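Local structure of nitrite oxidoreductase subunit C (Kuenenia stuttgartiensis, 7B04) at residues D170-E182 with L224-L236. The protein probably transfers electrons as the heme b- and calcium-binding subunit of the nitrite oxidoreductase complex of an anammox bacterium. Residues are numbered along the deposited sequence; the frame is centred on the assembly and turned at random.
With CA (calcium ion), chain B.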
loop_
_atom_site.group_PDB
_atom_site.type_symbol
_atom_site.label_atom_id
_atom_site.label_comp_id
_atom_site.label_asym_id
_atom_site.label_seq_id
_atom_site.Cartn_x
_atom_site.Cartn_y
_atom_site.Cartn_z
ATOM N N ASP C 170 -36.594 6.443 -17.551
ATOM C CA ASP C 170 -35.297 5.858 -17.871
ATOM C C ASP C 170 -35.439 4.635 -18.767
ATOM O O ASP C 170 -34.561 4.367 -19.594
ATOM C CB ASP C 170 -34.544 5.502 -16.587
ATOM C CG ASP C 170 -35.324 4.559 -15.691
ATOM O OD1 ASP C 170 -36.489 4.250 -16.011
ATOM O OD2 ASP C 170 -34.766 4.128 -14.659
ATOM N N TRP C 171 -36.531 3.881 -18.618
ATOM C CA TRP C 171 -36.767 2.743 -19.498
ATOM C C TRP C 171 -36.958 3.187 -20.942
ATOM O O TRP C 171 -36.596 2.454 -21.870
ATOM C CB TRP C 171 -37.971 1.936 -19.013
ATOM C CG TRP C 171 -37.671 1.110 -17.797
ATOM C CD1 TRP C 171 -36.597 1.239 -16.964
ATOM C CD2 TRP C 171 -38.444 0.017 -17.287
ATOM N NE1 TRP C 171 -36.659 0.302 -15.962
ATOM C CE2 TRP C 171 -37.782 -0.463 -16.138
ATOM C CE3 TRP C 171 -39.632 -0.601 -17.686
ATOM C CZ2 TRP C 171 -38.268 -1.529 -15.386
ATOM C CZ3 TRP C 171 -40.114 -1.661 -16.938
ATOM C CH2 TRP C 171 -39.433 -2.113 -15.801
ATOM N N GLU C 172 -37.525 4.377 -21.154
ATOM C CA GLU C 172 -37.605 4.919 -22.507
ATOM C C GLU C 172 -36.212 5.152 -23.077
ATOM O O GLU C 172 -35.942 4.821 -24.237
ATOM C CB GLU C 172 -38.398 6.227 -22.505
ATOM C CG GLU C 172 -39.891 6.085 -22.250
ATOM C CD GLU C 172 -40.655 5.599 -23.465
ATOM O OE1 GLU C 172 -40.146 5.751 -24.595
ATOM O OE2 GLU C 172 -41.777 5.084 -23.289
ATOM N N ALA C 173 -35.313 5.721 -22.269
ATOM C CA ALA C 173 -33.936 5.914 -22.706
ATOM C C ALA C 173 -33.203 4.591 -22.882
ATOM O O ALA C 173 -32.348 4.472 -23.766
ATOM C CB ALA C 173 -33.191 6.804 -21.712
ATOM N N ASP C 174 -33.519 3.589 -22.055
ATOM C CA ASP C 174 -32.881 2.286 -22.203
ATOM C C ASP C 174 -33.250 1.629 -23.525
ATOM O O ASP C 174 -32.434 0.903 -24.106
ATOM C CB ASP C 174 -33.258 1.378 -21.033
ATOM C CG ASP C 174 -32.652 1.835 -19.721
ATOM O OD1 ASP C 174 -31.572 2.465 -19.750
ATOM O OD2 ASP C 174 -33.252 1.565 -18.659
ATOM N N LEU C 175 -34.467 1.871 -24.018
ATOM C CA LEU C 175 -34.888 1.298 -25.290
ATOM C C LEU C 175 -34.025 1.779 -26.447
ATOM O O LEU C 175 -33.907 1.075 -27.456
ATOM C CB LEU C 175 -36.358 1.628 -25.560
ATOM C CG LEU C 175 -37.394 0.937 -24.668
ATOM C CD1 LEU C 175 -38.785 1.485 -24.944
ATOM C CD2 LEU C 175 -37.360 -0.569 -24.866
ATOM N N LEU C 176 -33.427 2.963 -26.328
ATOM C CA LEU C 176 -32.606 3.538 -27.383
ATOM C C LEU C 176 -31.117 3.289 -27.182
ATOM O O LEU C 176 -30.314 3.709 -28.022
ATOM C CB LEU C 176 -32.865 5.044 -27.486
ATOM C CG LEU C 176 -34.304 5.437 -27.822
ATOM C CD1 LEU C 176 -34.484 6.943 -27.732
ATOM C CD2 LEU C 176 -34.692 4.926 -29.200
ATOM N N ALA C 177 -30.727 2.626 -26.097
ATOM C CA ALA C 177 -29.329 2.301 -25.885
ATOM C C ALA C 177 -28.908 1.140 -26.784
ATOM O O ALA C 177 -29.737 0.374 -27.285
ATOM C CB ALA C 177 -29.067 1.952 -24.421
ATOM N N THR C 178 -27.592 1.021 -26.987
ATOM C CA THR C 178 -27.046 0.004 -27.882
ATOM C C THR C 178 -27.197 -1.412 -27.334
ATOM O O THR C 178 -26.994 -2.369 -28.092
ATOM C CB THR C 178 -25.573 0.305 -28.188
ATOM O OG1 THR C 178 -24.846 0.448 -26.960
ATOM C CG2 THR C 178 -25.459 1.591 -28.997
ATOM N N GLY C 179 -27.495 -1.570 -26.041
ATOM C CA GLY C 179 -27.668 -2.888 -25.457
ATOM C C GLY C 179 -29.013 -3.112 -24.788
ATOM O O GLY C 179 -29.206 -4.117 -24.097
ATOM N N GLY C 180 -29.959 -2.198 -25.002
ATOM C CA GLY C 180 -31.238 -2.253 -24.327
ATOM C C GLY C 180 -31.235 -1.684 -22.926
ATOM O O GLY C 180 -32.285 -1.687 -22.269
ATOM N N ILE C 181 -30.092 -1.199 -22.449
ATOM C CA ILE C 181 -29.990 -0.578 -21.136
ATOM C C ILE C 181 -28.788 0.355 -21.150
ATOM O O ILE C 181 -27.727 0.018 -21.684
ATOM C CB ILE C 181 -29.890 -1.641 -20.017
ATOM C CG1 ILE C 181 -29.900 -0.972 -18.641
ATOM C CG2 ILE C 181 -28.651 -2.513 -20.195
ATOM C CD1 ILE C 181 -30.124 -1.934 -17.498
ATOM N N GLU C 182 -28.969 1.545 -20.583
ATOM C CA GLU C 182 -27.864 2.480 -20.435
ATOM C C GLU C 182 -26.955 2.023 -19.302
ATOM O O GLU C 182 -27.431 1.656 -18.224
ATOM C CB GLU C 182 -28.382 3.891 -20.160
ATOM C CG GLU C 182 -28.956 4.599 -21.376
ATOM C CD GLU C 182 -29.431 6.001 -21.055
ATOM O OE1 GLU C 182 -29.503 6.342 -19.856
ATOM O OE2 GLU C 182 -29.734 6.760 -21.999
ATOM N N LEU C 224 -35.846 -7.077 -12.898
ATOM C CA LEU C 224 -36.170 -6.355 -14.120
ATOM C C LEU C 224 -35.459 -5.009 -14.171
ATOM O O LEU C 224 -34.931 -4.625 -15.217
ATOM C CB LEU C 224 -37.681 -6.177 -14.236
ATOM C CG LEU C 224 -38.450 -7.434 -14.643
ATOM C CD1 LEU C 224 -39.943 -7.253 -14.433
ATOM C CD2 LEU C 224 -38.153 -7.799 -16.090
ATOM N N LEU C 225 -35.355 -4.315 -13.037
ATOM C CA LEU C 225 -34.706 -3.006 -13.052
ATOM C C LEU C 225 -33.245 -3.078 -13.479
ATOM O O LEU C 225 -32.656 -2.043 -13.811
ATOM C CB LEU C 225 -34.799 -2.355 -11.676
ATOM C CG LEU C 225 -36.193 -2.202 -11.077
ATOM C CD1 LEU C 225 -36.104 -1.466 -9.765
ATOM C CD2 LEU C 225 -37.103 -1.460 -12.036
ATOM N N SER C 226 -32.656 -4.274 -13.503
ATOM C CA SER C 226 -31.260 -4.455 -13.873
ATOM C C SER C 226 -31.073 -5.031 -15.271
ATOM O O SER C 226 -29.933 -5.107 -15.742
ATOM C CB SER C 226 -30.568 -5.364 -12.855
ATOM O OG SER C 226 -30.782 -4.894 -11.536
ATOM N N LEU C 227 -32.146 -5.430 -15.941
ATOM C CA LEU C 227 -32.073 -6.094 -17.232
ATOM C C LEU C 227 -32.594 -5.203 -18.354
ATOM O O LEU C 227 -33.254 -4.189 -18.107
ATOM C CB LEU C 227 -32.881 -7.399 -17.215
ATOM C CG LEU C 227 -32.439 -8.508 -16.260
ATOM C CD1 LEU C 227 -33.390 -9.689 -16.356
ATOM C CD2 LEU C 227 -31.015 -8.941 -16.563
ATOM N N PRO C 228 -32.256 -5.521 -19.603
ATOM C CA PRO C 228 -32.904 -4.866 -20.750
ATOM C C PRO C 228 -34.302 -5.403 -21.019
ATOM O O PRO C 228 -34.462 -6.353 -21.793
ATOM C CB PRO C 228 -31.951 -5.170 -21.915
ATOM C CG PRO C 228 -30.649 -5.518 -21.267
ATOM C CD PRO C 228 -31.025 -6.221 -20.003
ATOM N N ARG C 229 -35.322 -4.814 -20.387
ATOM C CA ARG C 229 -36.671 -5.365 -20.464
ATOM C C ARG C 229 -37.267 -5.281 -21.860
ATOM O O ARG C 229 -38.242 -5.987 -22.141
ATOM C CB ARG C 229 -37.641 -4.608 -19.545
ATOM C CG ARG C 229 -37.417 -4.681 -18.051
ATOM C CD ARG C 229 -36.219 -3.873 -17.634
ATOM N NE ARG C 229 -36.053 -2.614 -18.353
ATOM C CZ ARG C 229 -35.029 -1.788 -18.161
ATOM N NH1 ARG C 229 -34.941 -0.658 -18.847
ATOM N NH2 ARG C 229 -34.083 -2.102 -17.284
ATOM N N GLY C 230 -36.725 -4.432 -22.731
ATOM C CA GLY C 230 -37.342 -4.255 -24.033
ATOM C C GLY C 230 -38.720 -3.662 -23.888
ATOM O O GLY C 230 -39.604 -3.922 -24.712
ATOM N N ARG C 231 -38.918 -2.854 -22.851
ATOM C CA ARG C 231 -40.235 -2.384 -22.467
ATOM C C ARG C 231 -40.082 -1.051 -21.748
ATOM O O ARG C 231 -39.024 -0.745 -21.193
ATOM C CB ARG C 231 -40.880 -3.466 -21.590
ATOM C CG ARG C 231 -42.145 -3.142 -20.866
ATOM C CD ARG C 231 -42.758 -4.443 -20.369
ATOM N NE ARG C 231 -43.734 -4.968 -21.317
ATOM C CZ ARG C 231 -43.526 -6.015 -22.108
ATOM N NH1 ARG C 231 -42.360 -6.648 -22.090
ATOM N NH2 ARG C 231 -44.481 -6.417 -22.937
ATOM N N ALA C 232 -41.151 -0.251 -21.764
ATOM C CA ALA C 232 -41.136 1.050 -21.107
ATOM C C ALA C 232 -42.050 1.147 -19.894
ATOM O O ALA C 232 -41.916 2.099 -19.117
ATOM C CB ALA C 232 -41.518 2.150 -22.104
ATOM N N VAL C 233 -42.962 0.200 -19.702
ATOM C CA VAL C 233 -43.902 0.221 -18.588
ATOM C C VAL C 233 -43.860 -1.146 -17.925
ATOM O O VAL C 233 -43.936 -2.170 -18.610
ATOM C CB VAL C 233 -45.334 0.562 -19.043
ATOM C CG1 VAL C 233 -46.284 0.595 -17.855
ATOM C CG2 VAL C 233 -45.356 1.899 -19.777
ATOM N N GLU C 234 -43.804 -1.166 -16.600
ATOM C CA GLU C 234 -43.742 -2.424 -15.873
ATOM C C GLU C 234 -45.142 -2.824 -15.429
ATOM O O GLU C 234 -45.894 -1.998 -14.903
ATOM C CB GLU C 234 -42.811 -2.311 -14.664
ATOM C CG GLU C 234 -42.641 -3.608 -13.881
ATOM C CD GLU C 234 -41.795 -3.433 -12.631
ATOM O OE1 GLU C 234 -41.136 -4.410 -12.215
ATOM O OE2 GLU C 234 -41.787 -2.320 -12.066
ATOM N N ASP C 235 -45.491 -4.084 -15.666
ATOM C CA ASP C 235 -46.779 -4.633 -15.273
ATOM C C ASP C 235 -46.591 -5.336 -13.937
ATOM O O ASP C 235 -45.805 -6.283 -13.838
ATOM C CB ASP C 235 -47.297 -5.595 -16.343
ATOM C CG ASP C 235 -48.726 -6.023 -16.103
ATOM O OD1 ASP C 235 -49.615 -5.148 -16.085
ATOM O OD2 ASP C 235 -48.966 -7.239 -15.969
ATOM N N LEU C 236 -47.288 -4.861 -12.911
ATOM C CA LEU C 236 -47.030 -5.332 -11.559
ATOM C C LEU C 236 -48.308 -5.269 -10.725
ATOM O O LEU C 236 -49.288 -4.622 -11.103
ATOM C CB LEU C 236 -45.862 -4.546 -10.941
ATOM C CG LEU C 236 -45.861 -3.052 -10.625
ATOM C CD1 LEU C 236 -44.491 -2.712 -10.079
ATOM C CD2 LEU C 236 -46.157 -2.190 -11.832
HETATM CA CA CA B . -49.413 -9.535 -16.879
HETATM O O HOH W 1 -34.994 -2.103 -22.797
#
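Trp171 lies against Ala232, their CA atoms 5.0 Å apart, where helix 169-175 faces the loop leading into strand 233-238; beyond the helix, Gly180 meets Pro228. The motif at the centre is a cation-pi stack within the heme-binding domain of the ethylbenzene dehydrogenase family. The guanidinium of Arg229 lies flat over one face of the Trp171 indole, planes 13° apart, with CZ 3.5 Å from the centroid of the five-membered ring. Bends at chi2 (73°) and chi3 (38°) fold the arginine chain back and bring its flat end over the indole. A broad, electron-rich tryptophan suits this place because its face can receive the spread positive charge. Leu225 reaches the ring's edge, its CD2 3.5 Å from Trp171 CZ2, and Glu234 CB packs near CH2.

Asp174, about one turn after Trp171, helps hold the guanidinium in its orientation on the indole. Its OD2 accepts a salt-bridging hydrogen bond from Arg229 NH1 (2.8 Å), on the anti side of the carboxylate and close to the guanidinium plane, while OD1 takes the backbone N of Glu182. One short acid therefore ties the arginine to the chain returning from the helix. Gly180 suits that return because its phi is positive, which glycine adopts readily, and its backbone lies directly against the proline, Gly180 O being 3.5 Å from Pro228 CB. Ile181 rests CG2 on the proline ring, and Arg230 of subunit B packs on Ile181.

Strand 233-238 carries Asp235, whose OD2 binds a calcium ion together with Gln247, His249 (through its backbone O), Asp251 and Asp278. A water bridges the two segments, donating to Gly180 O at 2.8 Å and accepting from Gly230 N.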